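Local coordinates for protein Sec-alkylsulfatase (Pseudomonas sp., PDB 4AXH) that hydrolyses (R)-secondary-alkyl sulfates with strict inversion of configuration at a two-zinc centre, giving homochiral (S)-alcohols and sulfate, at residues Asn51-Asp56 and Arg409-Arg414; Met121-Gln126 and Ile137-Ser142; Ala257-Val262 and Asp536-Ser541; Thr571-Phe576 and Gly597-Lys602. All coordinates share one frame; numbering follows the deposited sequence.

Contact 1: residues Asn51-Asp56 and Arg409-Arg414; sequences NLPFAD and RKWYLR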
loop_
_atom_site.group_PDB
_atom_site.type_symbol
_atom_site.label_atom_id
_atom_site.label_comp_id
_atom_site.label_asym_id
_atom_site.label_seq_id
_atom_site.Cartn_x
_atom_site.Cartn_y
_atom_site.Cartn_z
ATOM N N ASN A 51 9.736 4.130 -35.080
ATOM C CA ASN A 51 10.040 4.356 -33.650
ATOM C C ASN A 51 9.805 3.149 -32.643
ATOM O O ASN A 51 10.096 3.266 -31.455
ATOM C CB ASN A 51 9.616 5.772 -33.120
ATOM C CG ASN A 51 8.145 6.093 -33.104
ATOM O OD1 ASN A 51 7.646 6.927 -33.879
ATOM N ND2 ASN A 51 7.413 5.432 -32.223
ATOM N N LEU A 52 9.389 1.989 -33.147
ATOM C CA LEU A 52 9.232 0.730 -32.393
ATOM C C LEU A 52 9.800 -0.444 -33.258
ATOM O O LEU A 52 9.728 -0.326 -34.479
ATOM C CB LEU A 52 7.782 0.493 -31.949
ATOM C CG LEU A 52 7.593 0.275 -30.431
ATOM C CD1 LEU A 52 7.752 1.556 -29.642
ATOM C CD2 LEU A 52 6.263 -0.273 -30.124
ATOM N N PRO A 53 10.418 -1.519 -32.698
ATOM C CA PRO A 53 11.073 -2.536 -33.552
ATOM C C PRO A 53 10.401 -3.042 -34.830
ATOM O O PRO A 53 10.834 -2.621 -35.922
ATOM C CB PRO A 53 11.509 -3.624 -32.583
ATOM C CG PRO A 53 11.700 -2.905 -31.312
ATOM C CD PRO A 53 10.639 -1.818 -31.269
ATOM N N PHE A 54 9.403 -3.935 -34.734
ATOM C CA PHE A 54 8.648 -4.532 -35.858
ATOM C C PHE A 54 9.502 -5.330 -36.830
ATOM O O PHE A 54 9.040 -6.335 -37.340
ATOM C CB PHE A 54 7.741 -3.526 -36.573
ATOM C CG PHE A 54 6.661 -2.920 -35.715
ATOM C CD1 PHE A 54 5.537 -3.665 -35.345
ATOM C CD2 PHE A 54 6.748 -1.603 -35.299
ATOM C CE1 PHE A 54 4.536 -3.093 -34.549
ATOM C CE2 PHE A 54 5.774 -1.047 -34.481
ATOM C CZ PHE A 54 4.673 -1.784 -34.108
ATOM N N ALA A 55 10.749 -4.900 -37.063
ATOM C CA ALA A 55 11.735 -5.566 -37.901
ATOM C C ALA A 55 12.437 -6.673 -37.087
ATOM O O ALA A 55 13.154 -7.509 -37.662
ATOM C CB ALA A 55 12.739 -4.561 -38.445
ATOM N N ASP A 56 12.212 -6.682 -35.748
ATOM C CA ASP A 56 12.707 -7.739 -34.870
ATOM C C ASP A 56 11.552 -8.740 -34.688
ATOM O O ASP A 56 10.480 -8.391 -34.178
ATOM C CB ASP A 56 13.241 -7.198 -33.526
ATOM C CG ASP A 56 13.731 -8.284 -32.593
ATOM O OD1 ASP A 56 14.629 -9.055 -33.006
ATOM O OD2 ASP A 56 13.175 -8.397 -31.458
ATOM N N ARG A 409 13.597 -0.056 -26.073
ATOM C CA ARG A 409 13.613 -0.804 -27.343
ATOM C C ARG A 409 13.278 -2.310 -27.234
ATOM O O ARG A 409 13.194 -2.958 -28.249
ATOM C CB ARG A 409 14.866 -0.503 -28.182
ATOM C CG ARG A 409 16.161 -0.898 -27.532
ATOM C CD ARG A 409 17.317 -0.774 -28.488
ATOM N NE ARG A 409 18.500 -1.528 -28.054
ATOM C CZ ARG A 409 18.629 -2.852 -28.152
ATOM N NH1 ARG A 409 17.625 -3.593 -28.604
ATOM N NH2 ARG A 409 19.749 -3.446 -27.768
ATOM N N LYS A 410 13.046 -2.849 -26.016
ATOM C CA LYS A 410 12.694 -4.260 -25.805
ATOM C C LYS A 410 11.175 -4.521 -25.841
ATOM O O LYS A 410 10.409 -3.860 -25.126
ATOM C CB LYS A 410 13.292 -4.797 -24.490
ATOM C CG LYS A 410 14.789 -4.518 -24.296
ATOM C CD LYS A 410 15.683 -4.971 -25.483
ATOM C CE LYS A 410 17.112 -4.547 -25.307
ATOM N NZ LYS A 410 17.864 -5.467 -24.428
ATOM N N TRP A 411 10.741 -5.484 -26.687
ATOM C CA TRP A 411 9.334 -5.857 -26.852
ATOM C C TRP A 411 8.762 -6.424 -25.534
ATOM O O TRP A 411 7.629 -6.154 -25.167
ATOM C CB TRP A 411 9.179 -6.923 -27.972
ATOM C CG TRP A 411 9.140 -6.431 -29.395
ATOM C CD1 TRP A 411 9.967 -6.809 -30.423
ATOM C CD2 TRP A 411 8.166 -5.544 -29.969
ATOM N NE1 TRP A 411 9.583 -6.187 -31.591
ATOM C CE2 TRP A 411 8.507 -5.375 -31.330
ATOM C CE3 TRP A 411 7.065 -4.836 -29.449
ATOM C CZ2 TRP A 411 7.770 -4.564 -32.182
ATOM C CZ3 TRP A 411 6.344 -4.015 -30.293
ATOM C CH2 TRP A 411 6.698 -3.888 -31.647
ATOM N N TYR A 412 9.558 -7.214 -24.834
ATOM C CA TYR A 412 9.199 -7.891 -23.604
ATOM C C TYR A 412 9.145 -7.013 -22.339
ATOM O O TYR A 412 8.889 -7.520 -21.236
ATOM C CB TYR A 412 10.134 -9.094 -23.419
ATOM C CG TYR A 412 11.622 -8.789 -23.402
ATOM C CD1 TYR A 412 12.268 -8.438 -22.225
ATOM C CD2 TYR A 412 12.391 -8.945 -24.537
ATOM C CE1 TYR A 412 13.637 -8.217 -22.191
ATOM C CE2 TYR A 412 13.763 -8.739 -24.514
ATOM C CZ TYR A 412 14.383 -8.381 -23.340
ATOM O OH TYR A 412 15.735 -8.167 -23.354
ATOM N N LEU A 413 9.384 -5.704 -22.487
ATOM C CA LEU A 413 9.372 -4.721 -21.397
ATOM C C LEU A 413 8.275 -3.689 -21.581
ATOM O O LEU A 413 8.105 -2.839 -20.710
ATOM C CB LEU A 413 10.747 -4.040 -21.340
ATOM C CG LEU A 413 11.768 -4.476 -20.283
ATOM C CD1 LEU A 413 11.656 -5.966 -19.880
ATOM C CD2 LEU A 413 13.107 -4.149 -20.738
ATOM N N ARG A 414 7.503 -3.772 -22.688
ATOM C CA ARG A 414 6.395 -2.861 -23.002
ATOM C C ARG A 414 5.245 -2.978 -22.001
ATOM O O ARG A 414 5.031 -4.029 -21.360
ATOM C CB ARG A 414 5.858 -3.080 -24.441
ATOM C CG ARG A 414 6.884 -3.104 -25.607
ATOM C CD ARG A 414 7.656 -1.817 -25.773
ATOM N NE ARG A 414 6.737 -0.697 -25.958
ATOM C CZ ARG A 414 7.071 0.579 -25.869
ATOM N NH1 ARG A 414 8.317 0.930 -25.560
ATOM N NH2 ARG A 414 6.157 1.519 -26.064
#
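The indole of Trp411, on a one-turn 3-10 segment (411-413) in the loop between helices 393-400 and 420-431, is embraced by Leu52, Pro53 and Phe54 of the loop that joins helices 39-48 and 58-64. Its CG lies anti to the carbonyl carbon (chi1 -82°), and the six-membered ring drives its edge into the face of Phe54. This T-shaped pair has centroids 5.0 Å apart and planes at 76°, with Trp411 CH2 3.7 Å above the centre of the Phe54 ring. Pro53 meets an indole face instead: its CG makes a CH-pi contact 4.2 Å from the centroid of the five-membered ring, work that suits the polarised C-H groups of proline. Leu52 splits its branches. CD2 touches Trp411 CZ3 at 3.7 Å, while CD1 sits over one face of the Arg414 guanidinium. NH2 and NH1 of that flat cation form salt bridges with Glu513 and Asp408. Trp411 also has a cation-pi partner in Arg107. Since no hydrogen bond links the two loops, they adhere by ring and aliphatic surface, and buried Trp411 provides most of the surface that 409-414 contributes.

Contact 2: residues Met121-Gln126 and Ile137-Ser142; sequences MPKLYQ and IIEGDS
Lys123 O takes a nearly straight bond from Glu139 N (2.7 Å, 173°) and a CA-H...O contact from Ile138 CA (3.6 Å). Further along the antiparallel hairpin, Tyr125 and Ile137 form the hydrogen-bonded pair: Tyr125 N gives to Ile137 O and Ile137 N to Tyr125 O, each at 2.9 Å, the second donor standing above the carbonyl plane. Leu124 and Ile138 are the non-hydrogen-bonded pair. Their side chains lie side by side on one face of the sheet, Leu124 CD1 against Ile138 CG1 at 3.7 Å, as befits branched residues in a buried sheet. Beside Tyr125, whose side chain is on the opposite face from Leu124, the Glu139 carboxylate lies obliquely at CE1; a salt bridge to Arg167 and a hydrogen bond with Tyr163 probably offset the cost of burying it. Lys123, third residue of the type II turn 121-124, has the positive phi (77°) of that position, and its CB meets Glu139 CB at 3.8 Å. Its extended chain carries NZ to a water 2.6 Å away, which also donates to Asp141 OD1. Backbone bonds thus fix the strands, while Lys123 and Asp141 are linked indirectly, through one water with a long bond to the aspartate.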
loop_
_atom_site.group_PDB
_atom_site.type_symbol
_atom_site.label_atom_id
_atom_site.label_comp_id
_atom_site.label_asym_id
_atom_site.label_seq_id
_atom_site.Cartn_x
_atom_site.Cartn_y
_atom_site.Cartn_z
ATOM N N MET A 121 12.624 -29.004 -24.961
ATOM C CA MET A 121 13.745 -29.944 -25.010
ATOM C C MET A 121 13.122 -31.358 -24.993
ATOM O O MET A 121 11.991 -31.489 -24.523
ATOM C CB MET A 121 14.597 -29.785 -23.741
ATOM C CG MET A 121 15.356 -28.535 -23.721
ATOM S SD MET A 121 16.643 -28.603 -22.527
ATOM C CE MET A 121 17.516 -27.125 -23.010
ATOM N N PRO A 122 13.812 -32.437 -25.438
ATOM C CA PRO A 122 13.195 -33.777 -25.324
ATOM C C PRO A 122 12.899 -34.058 -23.850
ATOM O O PRO A 122 13.706 -33.630 -23.003
ATOM C CB PRO A 122 14.258 -34.712 -25.905
ATOM C CG PRO A 122 15.158 -33.813 -26.727
ATOM C CD PRO A 122 15.179 -32.520 -26.005
ATOM N N LYS A 123 11.687 -34.673 -23.541
ATOM C CA LYS A 123 11.172 -34.966 -22.184
ATOM C C LYS A 123 10.615 -33.684 -21.488
ATOM O O LYS A 123 10.276 -33.740 -20.303
ATOM C CB LYS A 123 12.251 -35.608 -21.265
ATOM C CG LYS A 123 12.648 -37.048 -21.553
ATOM C CD LYS A 123 13.692 -37.523 -20.502
ATOM C CE LYS A 123 13.864 -39.030 -20.460
ATOM N NZ LYS A 123 14.458 -39.516 -19.184
ATOM N N LEU A 124 10.536 -32.541 -22.206
ATOM C CA LEU A 124 10.098 -31.249 -21.658
ATOM C C LEU A 124 9.208 -30.485 -22.634
ATOM O O LEU A 124 9.678 -29.982 -23.661
ATOM C CB LEU A 124 11.312 -30.414 -21.250
ATOM C CG LEU A 124 11.050 -29.220 -20.362
ATOM C CD1 LEU A 124 10.723 -29.667 -18.952
ATOM C CD2 LEU A 124 12.248 -28.273 -20.342
ATOM N N TYR A 125 7.914 -30.429 -22.312
ATOM C CA TYR A 125 6.890 -29.818 -23.140
ATOM C C TYR A 125 6.105 -28.735 -22.400
ATOM O O TYR A 125 6.222 -28.572 -21.179
ATOM C CB TYR A 125 5.946 -30.888 -23.719
ATOM C CG TYR A 125 6.681 -31.985 -24.454
ATOM C CD1 TYR A 125 7.291 -33.029 -23.761
ATOM C CD2 TYR A 125 6.791 -31.972 -25.838
ATOM C CE1 TYR A 125 8.029 -34.001 -24.427
ATOM C CE2 TYR A 125 7.477 -32.980 -26.517
ATOM C CZ TYR A 125 8.106 -33.984 -25.806
ATOM O OH TYR A 125 8.817 -34.964 -26.460
ATOM N N GLN A 126 5.314 -27.971 -23.158
ATOM C CA GLN A 126 4.531 -26.897 -22.614
ATOM C C GLN A 126 3.245 -26.771 -23.396
ATOM O O GLN A 126 3.250 -26.910 -24.627
ATOM C CB GLN A 126 5.351 -25.610 -22.696
ATOM C CG GLN A 126 5.098 -24.626 -21.573
ATOM C CD GLN A 126 6.266 -23.684 -21.370
ATOM O OE1 GLN A 126 6.541 -23.375 -20.120
ATOM N NE2 GLN A 126 6.868 -23.159 -22.319
ATOM N N ILE A 137 5.028 -29.616 -18.798
ATOM C CA ILE A 137 5.005 -31.066 -18.634
ATOM C C ILE A 137 6.402 -31.658 -18.740
ATOM O O ILE A 137 6.959 -31.697 -19.829
ATOM C CB ILE A 137 4.003 -31.791 -19.567
ATOM C CG1 ILE A 137 2.600 -31.212 -19.429
ATOM C CG2 ILE A 137 4.012 -33.292 -19.254
ATOM C CD1 ILE A 137 1.790 -31.216 -20.682
ATOM N N ILE A 138 6.951 -32.118 -17.614
ATOM C CA ILE A 138 8.264 -32.773 -17.537
ATOM C C ILE A 138 7.993 -34.271 -17.573
ATOM O O ILE A 138 7.174 -34.774 -16.794
ATOM C CB ILE A 138 9.078 -32.401 -16.261
ATOM C CG1 ILE A 138 8.989 -30.920 -15.897
ATOM C CG2 ILE A 138 10.520 -32.847 -16.362
ATOM C CD1 ILE A 138 9.274 -30.634 -14.384
ATOM N N GLU A 139 8.687 -34.992 -18.461
ATOM C CA GLU A 139 8.536 -36.445 -18.555
ATOM C C GLU A 139 9.013 -37.235 -17.323
ATOM O O GLU A 139 8.253 -37.337 -16.348
ATOM C CB GLU A 139 8.928 -36.995 -19.918
ATOM C CG GLU A 139 7.749 -36.775 -20.856
ATOM C CD GLU A 139 7.906 -36.864 -22.352
ATOM O OE1 GLU A 139 8.943 -37.370 -22.839
ATOM O OE2 GLU A 139 6.922 -36.525 -23.042
ATOM N N GLY A 140 10.240 -37.710 -17.304
ATOM C CA GLY A 140 10.678 -38.445 -16.121
ATOM C C GLY A 140 10.492 -39.943 -16.226
ATOM O O GLY A 140 9.825 -40.434 -17.153
ATOM N N ASP A 141 11.089 -40.669 -15.256
ATOM C CA ASP A 141 11.149 -42.136 -15.163
ATOM C C ASP A 141 9.873 -42.922 -15.465
ATOM O O ASP A 141 9.814 -43.580 -16.511
ATOM C CB ASP A 141 11.871 -42.604 -13.878
ATOM C CG ASP A 141 13.354 -42.238 -13.804
ATOM O OD1 ASP A 141 13.958 -41.936 -14.873
ATOM O OD2 ASP A 141 13.926 -42.307 -12.698
ATOM N N SER A 142 8.853 -42.837 -14.581
ATOM C CA SER A 142 7.593 -43.577 -14.722
ATOM C C SER A 142 6.396 -42.760 -15.234
ATOM O O SER A 142 5.747 -43.174 -16.196
ATOM C CB SER A 142 7.244 -44.306 -13.427
ATOM O OG SER A 142 7.137 -43.437 -12.310
HETATM O O HOH W 1 13.952 -39.144 -16.631
#

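Contact 3: residues Ala257-Val262 and Asp536-Ser541; sequences ATNTLV and DSRGKS
Ala257-Asn259 and Ser537-Ser541 run in roughly the same sense without forming a sheet. The nearest CA atoms are those of Asn259 and Ser541, 4.4 Å apart, and at the other end Ala257 pairs with Ser537, their CA atoms separated by 5.8 Å. Two steps of the extended first segment match four of the coiled second one. The one hydrogen bond across is weak: Ala257 N points at Ser537 OG over 3.3 Å, the hydroxyl being placed anti to its own backbone N (chi1 179°). Ala257 and Ser537 are small enough for backbone N and hydroxyl to approach. Lys540 lends its root, with CB lying 3.6 Å from Thr258 CG2, and then its chain leads off to a salt bridge with Glu79, so the apolar part packs while the charge is answered outside. Asn259 ND2 gives a hydrogen bond to Thr151 O, which helps set the amide, and OD1 is turned to the other segment, 3.2 Å from both Ser541 CB and Arg538 CD. OD1 also lies near the plane of the Arg538 guanidinium, at its edge, although the amide and guanidinium planes are 69° apart and no bond results. The Arg538 side chain lies close to the active site, about 4 Å from the side chain of the sulfate-binding Arg323 and about 12 Å from a zinc ion. Chiefly van der Waals contact therefore joins the C-terminal region to the metallo-beta-lactamase region, and the nearby arginine charge may add to the positive potential around the sulfate site.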
loop_
_atom_site.group_PDB
_atom_site.type_symbol
_atom_site.label_atom_id
_atom_site.label_comp_id
_atom_site.label_asym_id
_atom_site.label_seq_id
_atom_site.Cartn_x
_atom_site.Cartn_y
_atom_site.Cartn_z
ATOM N N ALA A 257 -16.513 -21.740 -16.216
ATOM C CA ALA A 257 -15.736 -22.901 -15.811
ATOM C C ALA A 257 -15.610 -23.169 -14.310
ATOM O O ALA A 257 -16.140 -22.413 -13.481
ATOM C CB ALA A 257 -14.388 -22.855 -16.476
ATOM N N THR A 258 -14.925 -24.266 -13.958
ATOM C CA THR A 258 -14.797 -24.657 -12.562
ATOM C C THR A 258 -13.374 -24.428 -12.016
ATOM O O THR A 258 -12.406 -24.909 -12.614
ATOM C CB THR A 258 -15.285 -26.103 -12.406
ATOM O OG1 THR A 258 -14.412 -26.941 -13.156
ATOM C CG2 THR A 258 -16.695 -26.312 -12.947
ATOM N N ASN A 259 -13.261 -23.699 -10.876
ATOM C CA ASN A 259 -11.995 -23.441 -10.194
ATOM C C ASN A 259 -11.880 -24.354 -8.961
ATOM O O ASN A 259 -12.801 -24.465 -8.135
ATOM C CB ASN A 259 -11.847 -21.969 -9.808
ATOM C CG ASN A 259 -12.116 -20.999 -10.932
ATOM O OD1 ASN A 259 -12.997 -20.127 -10.846
ATOM N ND2 ASN A 259 -11.395 -21.158 -12.035
ATOM N N THR A 260 -10.737 -25.040 -8.870
ATOM C CA THR A 260 -10.461 -26.038 -7.844
ATOM C C THR A 260 -9.276 -25.665 -6.973
ATOM O O THR A 260 -8.466 -24.815 -7.344
ATOM C CB THR A 260 -10.267 -27.450 -8.484
ATOM O OG1 THR A 260 -8.950 -27.562 -9.025
ATOM C CG2 THR A 260 -11.338 -27.807 -9.526
ATOM N N LEU A 261 -9.173 -26.323 -5.815
ATOM C CA LEU A 261 -8.084 -26.132 -4.876
ATOM C C LEU A 261 -7.727 -27.467 -4.264
ATOM O O LEU A 261 -8.474 -27.962 -3.434
ATOM C CB LEU A 261 -8.489 -25.146 -3.781
ATOM C CG LEU A 261 -7.411 -24.215 -3.278
ATOM C CD1 LEU A 261 -8.031 -22.972 -2.628
ATOM C CD2 LEU A 261 -6.481 -24.912 -2.340
ATOM N N VAL A 262 -6.633 -28.088 -4.699
ATOM C CA VAL A 262 -6.186 -29.315 -4.061
ATOM C C VAL A 262 -4.947 -29.041 -3.215
ATOM O O VAL A 262 -3.912 -28.622 -3.732
ATOM C CB VAL A 262 -6.240 -30.676 -4.824
ATOM C CG1 VAL A 262 -7.046 -30.611 -6.118
ATOM C CG2 VAL A 262 -4.873 -31.316 -5.004
ATOM N N ASP A 536 -21.825 -14.795 -14.211
ATOM C CA ASP A 536 -20.813 -15.255 -13.220
ATOM C C ASP A 536 -20.156 -16.637 -13.576
ATOM O O ASP A 536 -20.876 -17.617 -13.769
ATOM C CB ASP A 536 -21.296 -15.117 -11.745
ATOM C CG ASP A 536 -21.255 -16.335 -10.839
ATOM O OD1 ASP A 536 -21.955 -17.323 -11.148
ATOM O OD2 ASP A 536 -20.655 -16.242 -9.741
ATOM N N SER A 537 -18.800 -16.685 -13.691
ATOM C CA SER A 537 -17.978 -17.886 -13.992
ATOM C C SER A 537 -17.499 -18.589 -12.701
ATOM O O SER A 537 -17.279 -19.809 -12.701
ATOM C CB SER A 537 -16.752 -17.516 -14.826
ATOM O OG SER A 537 -15.927 -18.635 -15.121
ATOM N N ARG A 538 -17.318 -17.799 -11.613
ATOM C CA ARG A 538 -16.899 -18.266 -10.287
ATOM C C ARG A 538 -18.074 -18.960 -9.543
ATOM O O ARG A 538 -17.930 -19.359 -8.379
ATOM C CB ARG A 538 -16.283 -17.102 -9.465
ATOM C CG ARG A 538 -15.054 -17.478 -8.628
ATOM C CD ARG A 538 -13.745 -17.361 -9.396
ATOM N NE ARG A 538 -13.071 -16.081 -9.166
ATOM C CZ ARG A 538 -11.976 -15.681 -9.807
ATOM N NH1 ARG A 538 -11.426 -16.448 -10.741
ATOM N NH2 ARG A 538 -11.424 -14.508 -9.518
ATOM N N GLY A 539 -19.210 -19.097 -10.244
ATOM C CA GLY A 539 -20.429 -19.754 -9.787
ATOM C C GLY A 539 -20.303 -21.264 -9.830
ATOM O O GLY A 539 -20.893 -21.959 -8.998
ATOM N N LYS A 540 -19.526 -21.785 -10.807
ATOM C CA LYS A 540 -19.232 -23.216 -10.917
ATOM C C LYS A 540 -18.011 -23.562 -10.029
ATOM O O LYS A 540 -17.791 -24.730 -9.702
ATOM C CB LYS A 540 -19.004 -23.603 -12.382
ATOM C CG LYS A 540 -20.271 -23.965 -13.130
ATOM C CD LYS A 540 -20.059 -23.882 -14.629
ATOM C CE LYS A 540 -21.232 -24.389 -15.423
ATOM N NZ LYS A 540 -22.469 -23.585 -15.239
ATOM N N SER A 541 -17.250 -22.521 -9.621
ATOM C CA SER A 541 -16.065 -22.604 -8.769
ATOM C C SER A 541 -16.406 -22.805 -7.291
ATOM O O SER A 541 -17.074 -21.963 -6.685
ATOM C CB SER A 541 -15.227 -21.343 -8.923
ATOM O OG SER A 541 -14.388 -21.118 -7.803
#

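Contact 4: residues Thr571-Phe576 and Gly597-Lys602; sequences TLNWVF and GSLNPK
Asn573 clasps the backbone of Asn600 with both ends of its amide. Asn600 N donates to Asn573 OD1 at 2.8 Å, on an in-plane lone pair, and Asn573 ND2 donates to Asn600 O at 2.9 Å, again on a lone pair in the carbonyl plane. Asparagine is apt because its carboxamide offers an acceptor and a donor side by side, like a peptide group, and can serve one residue's N-H and C=O together. The Leu599 and Asn573 side chains cross at about a right angle, Leu599 CD2 3.6 Å from Asn573 CG, and the same methyl lies loosely near Val575 CG1 at 4.4 Å, giving the polar clasp an apolar cover.

Asn600 is itself shaped by its own side chain: CG stands anti to the backbone N (chi1 -161°), and OD1 accepts from Lys602 N at 3.1 Å. This is an Asx turn, with Pro601, a residue with no N-H to give, at its middle. On the strand side, backbone bonds from Asn573 to Val605 and Val607 fix the clasping residue, while Leu572 and Trp574 point away and pack on helix 640-646. Beyond the clasp, Ser598 touches Glu342 of the second subunit. Strand 570-576 is the middle one of a five-stranded mixed sheet, and loop 597-602 passes over it as the chain crosses from edge strand 591-596 to strand 605-609, a connection within the SCP2-like C-terminal domain.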
loop_
_atom_site.group_PDB
_atom_site.type_symbol
_atom_site.label_atom_id
_atom_site.label_comp_id
_atom_site.label_asym_id
_atom_site.label_seq_id
_atom_site.Cartn_x
_atom_site.Cartn_y
_atom_site.Cartn_z
ATOM N N THR A 571 -22.696 -11.415 22.610
ATOM C CA THR A 571 -21.495 -12.242 22.497
ATOM C C THR A 571 -21.944 -13.632 22.105
ATOM O O THR A 571 -22.937 -14.127 22.635
ATOM C CB THR A 571 -20.707 -12.269 23.800
ATOM O OG1 THR A 571 -21.586 -12.657 24.853
ATOM C CG2 THR A 571 -20.051 -10.931 24.119
ATOM N N LEU A 572 -21.239 -14.253 21.161
ATOM C CA LEU A 572 -21.603 -15.566 20.645
ATOM C C LEU A 572 -20.396 -16.486 20.613
ATOM O O LEU A 572 -19.467 -16.239 19.845
ATOM C CB LEU A 572 -22.199 -15.449 19.213
ATOM C CG LEU A 572 -23.393 -14.487 18.960
ATOM C CD1 LEU A 572 -22.914 -13.058 18.656
ATOM C CD2 LEU A 572 -24.234 -14.967 17.786
ATOM N N ASN A 573 -20.399 -17.544 21.438
ATOM C CA ASN A 573 -19.358 -18.567 21.399
ATOM C C ASN A 573 -19.742 -19.547 20.298
ATOM O O ASN A 573 -20.928 -19.810 20.083
ATOM C CB ASN A 573 -19.232 -19.307 22.723
ATOM C CG ASN A 573 -18.422 -18.569 23.752
ATOM O OD1 ASN A 573 -17.625 -17.674 23.441
ATOM N ND2 ASN A 573 -18.584 -18.957 25.008
ATOM N N TRP A 574 -18.742 -20.039 19.569
ATOM C CA TRP A 574 -18.891 -20.996 18.481
ATOM C C TRP A 574 -17.908 -22.125 18.753
ATOM O O TRP A 574 -16.737 -21.864 19.071
ATOM C CB TRP A 574 -18.590 -20.327 17.129
ATOM C CG TRP A 574 -19.619 -19.337 16.683
ATOM C CD1 TRP A 574 -19.788 -18.060 17.137
ATOM C CD2 TRP A 574 -20.594 -19.530 15.655
ATOM N NE1 TRP A 574 -20.848 -17.465 16.492
ATOM C CE2 TRP A 574 -21.342 -18.334 15.554
ATOM C CE3 TRP A 574 -20.899 -20.597 14.791
ATOM C CZ2 TRP A 574 -22.386 -18.178 14.637
ATOM C CZ3 TRP A 574 -21.940 -20.446 13.890
ATOM C CH2 TRP A 574 -22.678 -19.251 13.826
ATOM N N VAL A 575 -18.392 -23.376 18.694
ATOM C CA VAL A 575 -17.563 -24.551 18.957
ATOM C C VAL A 575 -17.701 -25.559 17.864
ATOM O O VAL A 575 -18.809 -25.982 17.541
ATOM C CB VAL A 575 -17.583 -25.120 20.416
ATOM C CG1 VAL A 575 -18.541 -24.359 21.343
ATOM C CG2 VAL A 575 -17.819 -26.628 20.469
ATOM N N PHE A 576 -16.572 -25.884 17.242
ATOM C CA PHE A 576 -16.495 -26.796 16.115
ATOM C C PHE A 576 -15.820 -28.097 16.534
ATOM O O PHE A 576 -14.591 -28.174 16.609
ATOM C CB PHE A 576 -15.770 -26.117 14.939
ATOM C CG PHE A 576 -16.495 -24.937 14.340
ATOM C CD1 PHE A 576 -16.315 -23.654 14.851
ATOM C CD2 PHE A 576 -17.321 -25.097 13.236
ATOM C CE1 PHE A 576 -16.968 -22.554 14.280
ATOM C CE2 PHE A 576 -17.972 -23.999 12.666
ATOM C CZ PHE A 576 -17.793 -22.734 13.193
ATOM N N GLY A 597 -9.546 -19.408 19.312
ATOM C CA GLY A 597 -9.008 -20.201 20.418
ATOM C C GLY A 597 -9.520 -19.810 21.796
ATOM O O GLY A 597 -9.086 -20.369 22.809
ATOM N N SER A 598 -10.451 -18.849 21.843
ATOM C CA SER A 598 -11.029 -18.354 23.084
ATOM C C SER A 598 -12.509 -18.749 23.181
ATOM O O SER A 598 -13.099 -19.238 22.210
ATOM C CB SER A 598 -10.860 -16.836 23.158
ATOM O OG SER A 598 -11.190 -16.297 24.426
ATOM N N LEU A 599 -13.078 -18.586 24.382
ATOM C CA LEU A 599 -14.483 -18.800 24.717
ATOM C C LEU A 599 -14.833 -17.780 25.794
ATOM O O LEU A 599 -14.163 -17.724 26.833
ATOM C CB LEU A 599 -14.764 -20.228 25.238
ATOM C CG LEU A 599 -14.829 -21.375 24.231
ATOM C CD1 LEU A 599 -14.689 -22.705 24.938
ATOM C CD2 LEU A 599 -16.116 -21.341 23.408
ATOM N N ASN A 600 -15.848 -16.943 25.537
ATOM C CA ASN A 600 -16.269 -15.955 26.525
ATOM C C ASN A 600 -17.015 -16.679 27.644
ATOM O O ASN A 600 -17.912 -17.477 27.361
ATOM C CB ASN A 600 -17.131 -14.858 25.915
ATOM C CG ASN A 600 -17.177 -13.630 26.782
ATOM O OD1 ASN A 600 -17.934 -13.555 27.753
ATOM N ND2 ASN A 600 -16.322 -12.664 26.488
ATOM N N PRO A 601 -16.627 -16.474 28.917
ATOM C CA PRO A 601 -17.314 -17.190 30.008
ATOM C C PRO A 601 -18.762 -16.744 30.226
ATOM O O PRO A 601 -19.585 -17.549 30.658
ATOM C CB PRO A 601 -16.428 -16.920 31.239
ATOM C CG PRO A 601 -15.169 -16.274 30.706
ATOM C CD PRO A 601 -15.567 -15.591 29.439
ATOM N N LYS A 602 -19.076 -15.482 29.894
ATOM C CA LYS A 602 -20.411 -14.919 30.065
ATOM C C LYS A 602 -21.092 -14.690 28.696
ATOM O O LYS A 602 -21.771 -13.682 28.500
ATOM C CB LYS A 602 -20.311 -13.625 30.911
ATOM C CG LYS A 602 -21.554 -13.272 31.729
ATOM C CD LYS A 602 -21.704 -11.746 31.936
ATOM C CE LYS A 602 -22.655 -11.085 30.949
ATOM N NZ LYS A 602 -22.802 -9.618 31.163
#

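From the N terminus, contact 1 opens first, at 51-56, and closes only at 409-414, a loop of 352 residues tying the N-terminal segment to the helical dimerisation region. Contact 2 falls wholly within that loop as a short hairpin of the metallo-beta-lactamase sheet. Contact 3 begins inside the same loop but ends at 536-541, so it crosses contact 1 and fastens the catalytic region to the start of the C-terminal part; the two lie on opposite sides of the chain's centre. Contact 4 follows in series, a local closure in the C-terminal sheet. No two contacts touch: the centres of contacts 1 and 4 are about 61 Å apart.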